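Local coordinates for protein kinase domain-containing protein (Chaetomium thermophilum, PDB 6Z3U) that probably acts as the cyclin-dependent serine/threonine kinase of the CDK-activating complex, phosphorylating protein substrates, among them the RNA polymerase II C-terminal repeats, with ATP, at residues B[267-271]-B[326-330]. Sequence-based numbering, arbitrary orientation.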
# COMPACT_ATOMS: atom_id res chain seq x y z
N LEU B 267 16.86 13.38 10.16
CA LEU B 267 18.23 13.87 9.99
C LEU B 267 19.20 13.10 10.88
O LEU B 267 20.36 12.91 10.51
CB LEU B 267 18.30 15.36 10.29
CG LEU B 267 17.69 16.32 9.26
CD1 LEU B 267 17.40 17.66 9.89
CD2 LEU B 267 18.61 16.49 8.07
N PHE B 268 18.73 12.64 12.03
CA PHE B 268 19.55 11.87 12.96
C PHE B 268 19.52 10.38 12.67
O PHE B 268 20.04 9.59 13.47
CB PHE B 268 19.09 12.14 14.39
CG PHE B 268 19.23 13.58 14.83
CD1 PHE B 268 20.22 14.39 14.29
CD2 PHE B 268 18.37 14.12 15.76
CE1 PHE B 268 20.35 15.71 14.69
CE2 PHE B 268 18.49 15.43 16.16
CZ PHE B 268 19.48 16.23 15.62
N GLY B 269 18.95 9.97 11.54
CA GLY B 269 18.99 8.57 11.15
C GLY B 269 18.00 7.68 11.85
O GLY B 269 18.23 6.47 11.94
N ALA B 270 16.90 8.23 12.34
CA ALA B 270 15.92 7.43 13.07
C ALA B 270 15.32 6.36 12.17
O ALA B 270 15.01 6.61 11.00
CB ALA B 270 14.81 8.32 13.63
N ARG B 271 15.17 5.15 12.72
CA ARG B 271 14.66 4.01 11.99
C ARG B 271 13.27 3.57 12.44
O ARG B 271 12.66 2.73 11.77
CB ARG B 271 15.62 2.82 12.12
CG ARG B 271 17.09 3.17 11.95
CD ARG B 271 17.43 3.47 10.51
NE ARG B 271 17.35 2.28 9.67
CZ ARG B 271 17.64 2.25 8.37
NH1 ARG B 271 17.54 1.12 7.69
NH2 ARG B 271 18.02 3.36 7.75
N LEU B 326 20.63 8.58 18.73
CA LEU B 326 20.14 8.23 17.41
C LEU B 326 21.29 7.75 16.52
O LEU B 326 22.44 8.15 16.71
CB LEU B 326 19.44 9.42 16.76
CG LEU B 326 17.91 9.54 16.75
CD1 LEU B 326 17.19 8.35 17.37
CD2 LEU B 326 17.48 10.82 17.45
N PRO B 327 21.00 6.89 15.54
CA PRO B 327 22.08 6.28 14.75
C PRO B 327 23.03 7.28 14.11
O PRO B 327 24.22 6.97 13.96
CB PRO B 327 21.32 5.48 13.68
CG PRO B 327 20.00 5.17 14.31
CD PRO B 327 19.67 6.37 15.15
N GLU B 328 22.54 8.46 13.73
CA GLU B 328 23.35 9.46 13.05
C GLU B 328 23.18 10.82 13.70
O GLU B 328 23.15 11.85 13.02
CB GLU B 328 23.00 9.52 11.56
CG GLU B 328 23.37 8.26 10.79
CD GLU B 328 22.73 8.22 9.42
OE1 GLU B 328 23.18 8.98 8.53
OE2 GLU B 328 21.78 7.43 9.23
N TRP B 329 23.07 10.84 15.02
CA TRP B 329 22.99 12.11 15.73
C TRP B 329 24.24 12.93 15.49
O TRP B 329 25.36 12.42 15.57
CB TRP B 329 22.81 11.86 17.23
CG TRP B 329 22.94 13.11 18.04
CD1 TRP B 329 21.99 14.07 18.24
CD2 TRP B 329 24.11 13.55 18.75
NE1 TRP B 329 22.49 15.07 19.04
CE2 TRP B 329 23.78 14.77 19.37
CE3 TRP B 329 25.39 13.02 18.93
CZ2 TRP B 329 24.70 15.48 20.15
CZ3 TRP B 329 26.29 13.72 19.71
CH2 TRP B 329 25.94 14.94 20.31
N TRP B 330 24.05 14.22 15.22
CA TRP B 330 25.17 15.13 15.01
C TRP B 330 24.79 16.51 15.51
O TRP B 330 23.63 16.92 15.42
CB TRP B 330 25.59 15.19 13.54
CG TRP B 330 26.72 16.13 13.29
CD1 TRP B 330 28.05 15.87 13.41
CD2 TRP B 330 26.61 17.50 12.87
NE1 TRP B 330 28.78 16.99 13.10
CE2 TRP B 330 27.92 18.00 12.76
CE3 TRP B 330 25.54 18.34 12.58
CZ2 TRP B 330 28.19 19.31 12.37
CZ3 TRP B 330 25.80 19.64 12.19
CH2 TRP B 330 27.12 20.12 12.09
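The carbonyl oxygen of Phe-268 takes the one hydrogen bond that joins 267-271 to 326-330: Glu-328 N donates to Phe-268 O over 2.8 Å, with an N-H...O angle of 149°. The donor sits above the carbonyl plane, 45° out of it, instead of on a lone pair. A weak CA-H...O contact supports this bond in the other direction, from Phe-268 CA to Glu-328 O at 3.6 Å. The case illustrates how a Schellman helix end can meet a distant loop: Gly-269, its C-prime residue with positive phi, turns the chain just where the Phe-268 carbonyl receives the Glu-328 N-H. The Pro-327 ring packs against the Gly-269 carbonyl.

The Phe-268 ring lies alongside the 329-330 backbone, CD1 near Trp-329 CA and CE1 near Trp-330 O. With CG anti to its own carbonyl carbon, the ring is brought against Trp-329, whose indole directs an edge at its face. The pair is T-shaped in character though tilted, the planes at 58° and the centroids of the phenyl and the five-membered ring 5.1 Å apart; Trp-329 CD1 lies over the middle of the phenyl face. Leu-326 packs obliquely against the base of the same side chain, its CB 3.6 Å from Phe-268 CB.

Helix 264-267 begins within the Pro-Pro-Glu form of the APE motif, which closes the activation segment; the long loop between helices 301-311 and 342-349 is consistent with the CMGC insert. Val-323 and Pro-315 add to the apolar surroundings of Phe-268, while Gln-35 of the RING-type domain-containing chain packs on Leu-326 and Pro-327. Arg-271 NH2 and Glu-328 OE2, 5.7 Å apart, are too distant for a salt bridge, so the hold probably depends mainly on backbone shape and the fit around one phenylalanine.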